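Local coordinates for N-terminal acetyltransferase-like protein (Chaetomium thermophilum, PDB 5NNP), which probably serves as the TPR-repeat auxiliary subunit of an N-terminal acetyltransferase A complex, holding the partner chains of the assembly on its helical scaffold, at residues K660-I665 / E681-K686. Numbering follows the deposited sequence.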
loop_
_atom_site.group_PDB
_atom_site.type_symbol
_atom_site.label_atom_id
_atom_site.label_comp_id
_atom_site.label_asym_id
_atom_site.label_seq_id
_atom_site.Cartn_x
_atom_site.Cartn_y
_atom_site.Cartn_z
ATOM N N LYS A 660 16.871 -14.205 2.957
ATOM C CA LYS A 660 15.439 -13.899 3.010
ATOM C C LYS A 660 15.147 -12.458 2.556
ATOM O O LYS A 660 14.099 -12.195 1.941
ATOM C CB LYS A 660 14.870 -14.152 4.418
ATOM C CG LYS A 660 15.277 -13.165 5.504
ATOM C CD LYS A 660 14.395 -13.325 6.747
ATOM C CE LYS A 660 14.647 -12.230 7.783
ATOM N NZ LYS A 660 13.904 -12.437 9.065
ATOM N N PHE A 661 16.073 -11.535 2.831
ATOM C CA PHE A 661 15.947 -10.172 2.319
ATOM C C PHE A 661 16.149 -10.111 0.806
ATOM O O PHE A 661 15.369 -9.482 0.078
ATOM C CB PHE A 661 16.952 -9.244 2.991
ATOM C CG PHE A 661 16.763 -9.093 4.479
ATOM C CD1 PHE A 661 17.397 -9.948 5.365
ATOM C CD2 PHE A 661 15.979 -8.069 4.988
ATOM C CE1 PHE A 661 17.239 -9.795 6.733
ATOM C CE2 PHE A 661 15.816 -7.909 6.351
ATOM C CZ PHE A 661 16.447 -8.770 7.229
ATOM N N LEU A 662 17.208 -10.770 0.344
ATOM C CA LEU A 662 17.622 -10.724 -1.051
ATOM C C LEU A 662 16.619 -11.395 -1.996
ATOM O O LEU A 662 16.299 -10.852 -3.055
ATOM C CB LEU A 662 18.995 -11.378 -1.200
ATOM C CG LEU A 662 19.528 -11.425 -2.625
ATOM C CD1 LEU A 662 19.741 -10.006 -3.131
ATOM C CD2 LEU A 662 20.805 -12.265 -2.697
ATOM N N ASN A 663 16.139 -12.576 -1.615
ATOM C CA ASN A 663 15.136 -13.305 -2.395
ATOM C C ASN A 663 13.928 -12.459 -2.794
ATOM O O ASN A 663 13.464 -12.510 -3.935
ATOM C CB ASN A 663 14.635 -14.528 -1.624
ATOM C CG ASN A 663 15.699 -15.601 -1.446
ATOM O OD1 ASN A 663 16.649 -15.718 -2.234
ATOM N ND2 ASN A 663 15.533 -16.404 -0.404
ATOM N N TYR A 664 13.410 -11.681 -1.854
ATOM C CA TYR A 664 12.294 -10.794 -2.165
ATOM C C TYR A 664 12.734 -9.673 -3.079
ATOM O O TYR A 664 11.964 -9.213 -3.920
ATOM C CB TYR A 664 11.697 -10.201 -0.900
ATOM C CG TYR A 664 10.835 -11.149 -0.118
ATOM C CD1 TYR A 664 10.099 -12.140 -0.760
ATOM C CD2 TYR A 664 10.738 -11.045 1.264
ATOM C CE1 TYR A 664 9.295 -13.002 -0.047
ATOM C CE2 TYR A 664 9.943 -11.900 1.980
ATOM C CZ TYR A 664 9.221 -12.878 1.315
ATOM O OH TYR A 664 8.414 -13.722 2.021
ATOM N N ILE A 665 13.966 -9.213 -2.886
ATOM C CA ILE A 665 14.490 -8.126 -3.695
ATOM C C ILE A 665 14.540 -8.542 -5.146
ATOM O O ILE A 665 14.010 -7.861 -6.010
ATOM C CB ILE A 665 15.891 -7.703 -3.243
ATOM C CG1 ILE A 665 15.853 -7.196 -1.801
ATOM C CG2 ILE A 665 16.452 -6.642 -4.175
ATOM C CD1 ILE A 665 17.156 -6.550 -1.336
ATOM N N GLU A 681 27.246 -9.634 -5.620
ATOM C CA GLU A 681 28.201 -9.650 -4.515
ATOM C C GLU A 681 27.948 -10.787 -3.514
ATOM O O GLU A 681 28.898 -11.412 -3.034
ATOM C CB GLU A 681 28.182 -8.304 -3.789
ATOM C CG GLU A 681 28.467 -7.127 -4.690
ATOM C CD GLU A 681 29.838 -7.196 -5.313
ATOM O OE1 GLU A 681 30.699 -7.923 -4.777
ATOM O OE2 GLU A 681 30.052 -6.523 -6.341
ATOM N N VAL A 682 26.676 -11.053 -3.205
ATOM C CA VAL A 682 26.301 -12.142 -2.294
ATOM C C VAL A 682 26.606 -13.531 -2.851
ATOM O O VAL A 682 27.136 -14.382 -2.132
ATOM C CB VAL A 682 24.805 -12.104 -1.941
ATOM C CG1 VAL A 682 24.376 -13.403 -1.254
ATOM C CG2 VAL A 682 24.484 -10.892 -1.073
ATOM N N TYR A 683 26.290 -13.759 -4.124
ATOM C CA TYR A 683 26.462 -15.086 -4.726
ATOM C C TYR A 683 27.906 -15.491 -5.055
ATOM O O TYR A 683 28.244 -16.674 -4.948
ATOM C CB TYR A 683 25.616 -15.200 -5.991
ATOM C CG TYR A 683 24.138 -15.301 -5.704
ATOM C CD1 TYR A 683 23.659 -16.173 -4.742
ATOM C CD2 TYR A 683 23.225 -14.513 -6.385
ATOM C CE1 TYR A 683 22.310 -16.271 -4.476
ATOM C CE2 TYR A 683 21.878 -14.602 -6.126
ATOM C CZ TYR A 683 21.425 -15.483 -5.169
ATOM O OH TYR A 683 20.081 -15.575 -4.908
ATOM N N ILE A 684 28.761 -14.554 -5.462
ATOM C CA ILE A 684 30.158 -14.943 -5.694
ATOM C C ILE A 684 30.792 -15.407 -4.387
ATOM O O ILE A 684 31.575 -16.361 -4.366
ATOM C CB ILE A 684 31.020 -13.812 -6.287
ATOM C CG1 ILE A 684 30.716 -12.491 -5.596
ATOM C CG2 ILE A 684 30.790 -13.692 -7.779
ATOM C CD1 ILE A 684 31.328 -11.315 -6.286
ATOM N N ARG A 685 30.428 -14.731 -3.298
ATOM C CA ARG A 685 30.930 -15.061 -1.969
ATOM C C ARG A 685 30.386 -16.410 -1.505
ATOM O O ARG A 685 31.070 -17.176 -0.820
ATOM C CB ARG A 685 30.565 -13.952 -0.977
ATOM C CG ARG A 685 31.339 -12.651 -1.198
ATOM C CD ARG A 685 30.838 -11.554 -0.285
ATOM N NE ARG A 685 31.590 -10.301 -0.392
ATOM C CZ ARG A 685 31.604 -9.510 -1.465
ATOM N NH1 ARG A 685 30.933 -9.848 -2.561
ATOM N NH2 ARG A 685 32.308 -8.382 -1.448
ATOM N N LYS A 686 29.152 -16.694 -1.903
ATOM C CA LYS A 686 28.478 -17.941 -1.576
ATOM C C LYS A 686 28.991 -19.088 -2.445
ATOM O O LYS A 686 28.583 -20.236 -2.265
ATOM C CB LYS A 686 26.965 -17.778 -1.754
ATOM C CG LYS A 686 26.143 -17.945 -0.488
ATOM C CD LYS A 686 24.643 -17.847 -0.789
ATOM C CE LYS A 686 23.854 -18.772 0.129
ATOM N NZ LYS A 686 22.413 -18.848 -0.235
#
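L662 carries this contact through a single methyl, CD2, which meets V682 and Y683 together. With CG anti to the backbone N (chi1 179°), the leucine reaches out from helix 654-668, and its CD2 lies 4.0 Å from V682 CG1, the two branched side chains touching tip to tip. The same CD2 sits obliquely by the phenol end of Y683, 4.0 Å from OH and 4.1 Å from CZ. The packing is apolar and buried but slight: the short segments' axes are 12.4 Å apart, and side-chain ends bridge them, burying 125 Å² in all.

N663 OD1 comes within 4.4 Å of Y683 OH, but no hydrogen bond crosses between the segments. Y683 also packs on M659 and L666 of helix 654-668, on helix 689-702, and on E19 of another chain, to which K686 NZ is salt-bridged.

Within 681-686, R685 NH1 forms a nearly straight, in-plane salt bridge to the anti lone pair of E681 OE1 and a bent hydrogen bond (144°) to E681 O. R685 NE pairs with D572 of helix 554-572.

The short segments run at 127°, partly antiparallel; helices 654-668 and 673-685, joined by a short turn, form a helical hairpin, as in the TPR-like alpha-solenoid of NatA auxiliary subunits.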